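Local coordinates for flavin-dependent monooxygenase, oxygenase subunit HsaA (Rhodococcus sp., PDB 2RFQ), which catalyses the ortho-hydroxylation of the steroid phenol 3-HSA to the catechol 3,4-DHSA with reduced FMN and oxygen during cholesterol catabolism, at residues 19-22 against 23-26; 53-56 against 57-60; 235-238 against 239-243. All coordinates share one frame; numbering follows the deposited sequence.

The three contacts follow one another along the chain, and each is local, a few residues of backbone folded onto themselves. Contact 1 is the last turn or two of helix 11-25, contact 2 a turn in the loop between helices 38-47 and 65-76; both belong to the N-terminal part of the acyl-CoA dehydrogenase-type fold, with centres about 27 Å apart. Contact 3 starts the long helix 233-266 that leads into the C-terminal helical part. It lies about 5 Å from the geometric centre of the chain, its centre about 24 Å from that of contact 1 and about 20 Å from that of contact 2. Contact 3 borders the probable flavin site; contact 2 lies away from it.

Contact 1. Residues 19-22 against 23-26; sequences LLPT and LRER
T22 turns its CG2 anti to the backbone N (chi1 -65° at OG1), while R26 sets its CG anti to its carbonyl carbon and runs extended from CG to NE, which lays the two side chains alongside each other, pointing the same way. The methyl T22 CG2 sits over the centre of one face of the R26 guanidinium, 3.5 Å from R26 CZ. The charged end is fixed from outside the segments: R26 NH2 forms a salt bridge with D39 OD2 and R26 NH1 a hydrogen bond with S40 OG, both at the start of helix 38-47.

Two residues earlier, on another flank of the helix, L20 and R24 meet in the same i to i+4 spacing. R24 runs extended back along the helix, and L20 CB lies over one face of its guanidinium, 3.8 Å from R24 NH1; R24 NH2 lies 3.8 Å from P21 CA. L19 and L23 form a third such pair, with L19 CG 4.0 Å from L23 CG. L19 packs on A43 and L44 of helix 38-47, and L23, which is buried, on S40 and on I75 of helix 65-76.

The backbone supplies the frame of an alpha helix near its C-terminal end. R24 N donates to L20 O at 2.9 Å and E25 N to P21 O at 2.9 Å, whereas R26 N reaches T22 O at a more bent N-H...O angle of 139°.

The chemistry is thus divided: leucines pack against neighbouring helices and two arginines rest their flat groups on aliphatic carbon, while the R26 N-H groups are spent on D39 and S40, so the charge at this helix end is probably balanced by D39.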
loop_
_atom_site.group_PDB
_atom_site.type_symbol
_atom_site.label_atom_id
_atom_site.label_comp_id
_atom_site.label_asym_id
_atom_site.label_seq_id
_atom_site.Cartn_x
_atom_site.Cartn_y
_atom_site.Cartn_z
ATOM N N LEU A 19 15.542 -34.527 -1.593
ATOM C CA LEU A 19 16.735 -33.757 -1.932
ATOM C C LEU A 19 16.778 -32.383 -1.269
ATOM O O LEU A 19 17.854 -31.775 -1.137
ATOM C CB LEU A 19 16.798 -33.591 -3.474
ATOM C CG LEU A 19 18.002 -32.870 -4.085
ATOM C CD1 LEU A 19 19.321 -33.569 -3.688
ATOM C CD2 LEU A 19 17.883 -32.793 -5.619
ATOM N N LEU A 20 15.617 -31.867 -0.873
ATOM C CA LEU A 20 15.547 -30.477 -0.360
ATOM C C LEU A 20 16.548 -30.134 0.756
ATOM O O LEU A 20 17.205 -29.081 0.679
ATOM C CB LEU A 20 14.120 -30.094 0.065
ATOM C CG LEU A 20 13.052 -30.119 -1.018
ATOM C CD1 LEU A 20 11.776 -29.402 -0.556
ATOM C CD2 LEU A 20 13.544 -29.529 -2.362
ATOM N N PRO A 21 16.691 -31.000 1.774
ATOM C CA PRO A 21 17.655 -30.645 2.834
ATOM C C PRO A 21 19.065 -30.413 2.296
ATOM O O PRO A 21 19.763 -29.526 2.779
ATOM C CB PRO A 21 17.604 -31.866 3.781
ATOM C CG PRO A 21 16.231 -32.438 3.544
ATOM C CD PRO A 21 16.030 -32.287 2.061
ATOM N N THR A 22 19.477 -31.194 1.293
ATOM C CA THR A 22 20.787 -31.015 0.669
ATOM C C THR A 22 20.862 -29.643 0.030
ATOM O O THR A 22 21.820 -28.905 0.244
ATOM C CB THR A 22 21.052 -32.128 -0.375
ATOM O OG1 THR A 22 21.127 -33.380 0.314
ATOM C CG2 THR A 22 22.368 -31.899 -1.104
ATOM N N LEU A 23 19.830 -29.294 -0.729
ATOM C CA LEU A 23 19.778 -27.979 -1.377
ATOM C C LEU A 23 19.847 -26.822 -0.365
ATOM O O LEU A 23 20.567 -25.845 -0.597
ATOM C CB LEU A 23 18.540 -27.859 -2.284
ATOM C CG LEU A 23 18.433 -28.928 -3.368
ATOM C CD1 LEU A 23 17.233 -28.617 -4.280
ATOM C CD2 LEU A 23 19.727 -29.043 -4.201
ATOM N N ARG A 24 19.109 -26.930 0.745
ATOM C CA ARG A 24 19.137 -25.886 1.777
ATOM C C ARG A 24 20.522 -25.778 2.381
ATOM O O ARG A 24 21.031 -24.685 2.554
ATOM C CB ARG A 24 18.159 -26.186 2.905
ATOM C CG ARG A 24 16.726 -26.101 2.526
ATOM C CD ARG A 24 15.804 -26.086 3.766
ATOM N NE ARG A 24 14.478 -26.442 3.286
ATOM C CZ ARG A 24 13.963 -27.666 3.341
ATOM N NH1 ARG A 24 12.768 -27.888 2.807
ATOM N NH2 ARG A 24 14.626 -28.659 3.947
ATOM N N GLU A 25 21.126 -26.920 2.718
ATOM C CA GLU A 25 22.446 -26.922 3.348
ATOM C C GLU A 25 23.499 -26.276 2.461
ATOM O O GLU A 25 24.439 -25.657 2.961
ATOM C CB GLU A 25 22.863 -28.342 3.712
ATOM C CG GLU A 25 22.048 -28.926 4.838
ATOM C CD GLU A 25 22.353 -30.380 5.103
ATOM O OE1 GLU A 25 22.954 -31.042 4.233
ATOM O OE2 GLU A 25 21.977 -30.865 6.189
ATOM N N ARG A 26 23.324 -26.398 1.142
ATOM C CA ARG A 26 24.300 -25.888 0.200
ATOM C C ARG A 26 24.034 -24.456 -0.233
ATOM O O ARG A 26 24.811 -23.906 -1.025
ATOM C CB ARG A 26 24.314 -26.752 -1.066
ATOM C CG ARG A 26 24.732 -28.185 -0.827
ATOM C CD ARG A 26 24.876 -28.840 -2.164
ATOM N NE ARG A 26 25.567 -30.118 -2.015
ATOM C CZ ARG A 26 25.371 -31.173 -2.802
ATOM N NH1 ARG A 26 24.527 -31.109 -3.822
ATOM N NH2 ARG A 26 26.045 -32.293 -2.573
#

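Contact 2. Residues 53-56 against 57-60; sequences LQPE and QWGG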
loop_
_atom_site.group_PDB
_atom_site.type_symbol
_atom_site.label_atom_id
_atom_site.label_comp_id
_atom_site.label_asym_id
_atom_site.label_seq_id
_atom_site.Cartn_x
_atom_site.Cartn_y
_atom_site.Cartn_z
ATOM N N LEU A 53 9.129 -31.782 -18.783
ATOM C CA LEU A 53 8.506 -31.256 -20.015
ATOM C C LEU A 53 9.172 -31.780 -21.303
ATOM O O LEU A 53 8.892 -31.281 -22.407
ATOM C CB LEU A 53 8.463 -29.723 -20.017
ATOM C CG LEU A 53 7.645 -29.109 -18.867
ATOM C CD1 LEU A 53 7.694 -27.602 -18.987
ATOM C CD2 LEU A 53 6.188 -29.569 -18.866
ATOM N N GLN A 54 10.077 -32.748 -21.147
ATOM C CA GLN A 54 10.732 -33.378 -22.299
ATOM C C GLN A 54 9.776 -34.373 -22.988
ATOM O O GLN A 54 8.974 -35.009 -22.310
ATOM C CB GLN A 54 12.002 -34.084 -21.832
ATOM C CG GLN A 54 12.822 -34.709 -22.943
ATOM C CD GLN A 54 14.082 -35.360 -22.403
ATOM O OE1 GLN A 54 14.046 -36.006 -21.358
ATOM N NE2 GLN A 54 15.195 -35.209 -23.117
ATOM N N PRO A 55 9.808 -34.441 -24.332
ATOM C CA PRO A 55 8.901 -35.367 -25.058
ATOM C C PRO A 55 9.083 -36.841 -24.711
ATOM O O PRO A 55 10.193 -37.286 -24.364
ATOM C CB PRO A 55 9.207 -35.084 -26.543
ATOM C CG PRO A 55 9.682 -33.625 -26.532
ATOM C CD PRO A 55 10.542 -33.561 -25.272
ATOM N N GLU A 56 7.977 -37.580 -24.777
ATOM C CA GLU A 56 8.023 -39.015 -24.544
ATOM C C GLU A 56 9.051 -39.720 -25.452
ATOM O O GLU A 56 9.700 -40.683 -25.029
ATOM C CB GLU A 56 6.628 -39.600 -24.728
ATOM C CG GLU A 56 6.531 -41.094 -24.423
ATOM C CD GLU A 56 6.874 -41.963 -25.610
ATOM O OE1 GLU A 56 6.833 -41.469 -26.758
ATOM O OE2 GLU A 56 7.173 -43.161 -25.389
ATOM N N GLN A 57 9.223 -39.236 -26.685
ATOM C CA GLN A 57 10.125 -39.938 -27.627
ATOM C C GLN A 57 11.576 -39.914 -27.136
ATOM O O GLN A 57 12.384 -40.755 -27.543
ATOM C CB GLN A 57 10.025 -39.375 -29.051
ATOM C CG GLN A 57 10.544 -37.967 -29.222
ATOM C CD GLN A 57 10.758 -37.618 -30.679
ATOM O OE1 GLN A 57 11.445 -38.358 -31.422
ATOM N NE2 GLN A 57 10.188 -36.494 -31.101
ATOM N N TRP A 58 11.896 -38.962 -26.253
ATOM C CA TRP A 58 13.253 -38.811 -25.714
ATOM C C TRP A 58 13.347 -39.318 -24.258
ATOM O O TRP A 58 14.303 -39.020 -23.537
ATOM C CB TRP A 58 13.724 -37.338 -25.813
ATOM C CG TRP A 58 13.683 -36.807 -27.201
ATOM C CD1 TRP A 58 12.857 -35.827 -27.684
ATOM C CD2 TRP A 58 14.459 -37.265 -28.318
ATOM N NE1 TRP A 58 13.094 -35.632 -29.033
ATOM C CE2 TRP A 58 14.069 -36.503 -29.441
ATOM C CE3 TRP A 58 15.468 -38.222 -28.471
ATOM C CZ2 TRP A 58 14.642 -36.686 -30.709
ATOM C CZ3 TRP A 58 16.034 -38.412 -29.732
ATOM C CH2 TRP A 58 15.614 -37.645 -30.834
ATOM N N GLY A 59 12.340 -40.070 -23.824
ATOM C CA GLY A 59 12.318 -40.616 -22.473
ATOM C C GLY A 59 11.730 -39.659 -21.448
ATOM O O GLY A 59 11.871 -39.877 -20.251
ATOM N N GLY A 60 11.041 -38.622 -21.927
ATOM C CA GLY A 60 10.485 -37.586 -21.041
ATOM C C GLY A 60 9.053 -37.837 -20.610
ATOM O O GLY A 60 8.377 -38.754 -21.121
#
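P55 O is the acceptor on which the backbone of 53-56 and 57-60 closes: W58 N donates to it at 3.0 Å and G60 N at 2.9 Å, from opposite faces of its carbonyl plane. G59 N adds a bond to E56 O at 3.0 Å, and G60 CA approaches Q54 O at 3.2 Å in a CA-H...O contact. A side chain on G60 would run into Q54 O and P55 O, and the backbone angles of G59 (phi 86°) by themselves call for glycine. The G60 and G59 bonds make a Schellman motif closing the short 3-10 turn at E56 and Q57, with G59 as its positive-phi residue, in the loop joining helices 38-47 and 65-76. Among the side chains, Q54 is extended with CG anti to the backbone N (chi1 -176°), crossing W58 at about a right angle and bringing Q54 NE2 to 3.7 Å from W58 CB. That amide donates to T112 O. An alanine in place of Q54 is likely to cost T112 O this donor and open a gap beside W58 CB. P55 CB meets W58 CD1 at 3.9 Å, while Q57 CG lies over one face of the W58 indole, offset toward its rim; W58 NE1 bonds to Q104.

Contact 3. Residues 235-238 against 239-243; sequences TIHP and TTISA
T235 O receives two donors from T239, the backbone N at 3.0 Å and the hydroxyl OG1 at 2.7 Å, in a helix where T240 N to I236 O and S242 N to P238 O continue the i to i+4 pattern. The two T239 donors come from opposite faces of the T235 carbonyl plane, tilted from it by 25° and 30°. The hydroxyl gets there because T239 OG1 stands anti to its own carbonyl carbon, beside the backbone N (chi1 -61°), and so leans back toward the preceding turn. T235 and T239 lie side by side, with T235 CG2 3.8 Å from T239 OG1; the T235 hydroxyl itself bonds to E304 of helix 277-309.

P238 has no N-H to give, and the helix is kinked at that residue. Its carbonyl still serves the next turn: S242 N donates to P238 O at 2.9 Å, in the carbonyl plane, while I241 N makes weak bonds to both H237 O and P238 O. S242 OG is bonded outward to T330 and Q326.

On another flank I241 CG1 lies over one face of the H237 ring. This ring also stacks on W233 and meets Y120 edge-to-face, while I241 touches W84 and H368; W84, Y120 and H368 probably line the FMN site, as in related flavin monooxygenases.

T235 O thus takes a second donor, the buried T239 hydroxyl, which finds its partner inside the helix itself, and the H237 and I241 flank is consistent with a place in the wall near the flavin site.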
loop_
_atom_site.group_PDB
_atom_site.type_symbol
_atom_site.label_atom_id
_atom_site.label_comp_id
_atom_site.label_asym_id
_atom_site.label_seq_id
_atom_site.Cartn_x
_atom_site.Cartn_y
_atom_site.Cartn_z
ATOM N N THR A 235 2.385 -17.589 -21.764
ATOM C CA THR A 235 2.173 -18.152 -20.432
ATOM C C THR A 235 3.355 -19.002 -19.918
ATOM O O THR A 235 3.793 -18.855 -18.781
ATOM C CB THR A 235 0.868 -18.976 -20.382
ATOM O OG1 THR A 235 -0.238 -18.093 -20.605
ATOM C CG2 THR A 235 0.694 -19.640 -19.007
ATOM N N ILE A 236 3.844 -19.906 -20.753
ATOM C CA ILE A 236 4.874 -20.863 -20.324
ATOM C C ILE A 236 6.155 -20.204 -19.828
ATOM O O ILE A 236 6.691 -20.578 -18.756
ATOM C CB ILE A 236 5.188 -21.820 -21.508
ATOM C CG1 ILE A 236 3.961 -22.729 -21.753
ATOM C CG2 ILE A 236 6.498 -22.612 -21.272
ATOM C CD1 ILE A 236 3.788 -23.883 -20.697
ATOM N N HIS A 237 6.679 -19.259 -20.610
ATOM C CA HIS A 237 7.994 -18.691 -20.238
ATOM C C HIS A 237 7.846 -17.737 -19.050
ATOM O O HIS A 237 8.535 -17.911 -18.034
ATOM C CB HIS A 237 8.685 -18.082 -21.449
ATOM C CG HIS A 237 9.954 -17.358 -21.125
ATOM N ND1 HIS A 237 10.994 -17.947 -20.434
ATOM C CD2 HIS A 237 10.341 -16.087 -21.385
ATOM C CE1 HIS A 237 11.972 -17.068 -20.288
ATOM N NE2 HIS A 237 11.598 -15.932 -20.852
ATOM N N PRO A 238 6.923 -16.760 -19.134
ATOM C CA PRO A 238 6.794 -15.916 -17.931
ATOM C C PRO A 238 6.431 -16.679 -16.635
ATOM O O PRO A 238 6.906 -16.320 -15.550
ATOM C CB PRO A 238 5.705 -14.905 -18.323
ATOM C CG PRO A 238 5.872 -14.791 -19.828
ATOM C CD PRO A 238 6.081 -16.255 -20.234
ATOM N N THR A 239 5.618 -17.727 -16.732
ATOM C CA THR A 239 5.307 -18.523 -15.521
ATOM C C THR A 239 6.587 -19.224 -14.997
ATOM O O THR A 239 6.778 -19.353 -13.780
ATOM C CB THR A 239 4.174 -19.528 -15.795
ATOM O OG1 THR A 239 2.998 -18.792 -16.168
ATOM C CG2 THR A 239 3.848 -20.384 -14.533
ATOM N N THR A 240 7.473 -19.620 -15.918
ATOM C CA THR A 240 8.786 -20.193 -15.514
ATOM C C THR A 240 9.660 -19.202 -14.722
ATOM O O THR A 240 10.500 -19.599 -13.916
ATOM C CB THR A 240 9.523 -20.874 -16.685
ATOM O OG1 THR A 240 9.668 -22.283 -16.382
ATOM C CG2 THR A 240 10.913 -20.313 -16.885
ATOM N N ILE A 241 9.409 -17.909 -14.929
ATOM C CA ILE A 241 10.075 -16.837 -14.225
ATOM C C ILE A 241 9.388 -16.505 -12.895
ATOM O O ILE A 241 10.065 -16.200 -11.904
ATOM C CB ILE A 241 10.152 -15.578 -15.167
ATOM C CG1 ILE A 241 10.958 -15.916 -16.422
ATOM C CG2 ILE A 241 10.584 -14.302 -14.400
ATOM C CD1 ILE A 241 12.365 -16.531 -16.136
ATOM N N SER A 242 8.066 -16.557 -12.855
ATOM C CA SER A 242 7.369 -16.256 -11.595
ATOM C C SER A 242 7.380 -17.435 -10.620
ATOM O O SER A 242 7.481 -17.235 -9.408
ATOM C CB SER A 242 5.907 -15.815 -11.842
ATOM O OG SER A 242 5.883 -14.598 -12.574
ATOM N N ALA A 243 7.233 -18.656 -11.139
ATOM C CA ALA A 243 7.126 -19.836 -10.243
ATOM C C ALA A 243 8.271 -19.951 -9.225
ATOM O O ALA A 243 8.007 -20.195 -8.039
ATOM C CB ALA A 243 6.963 -21.131 -11.062
#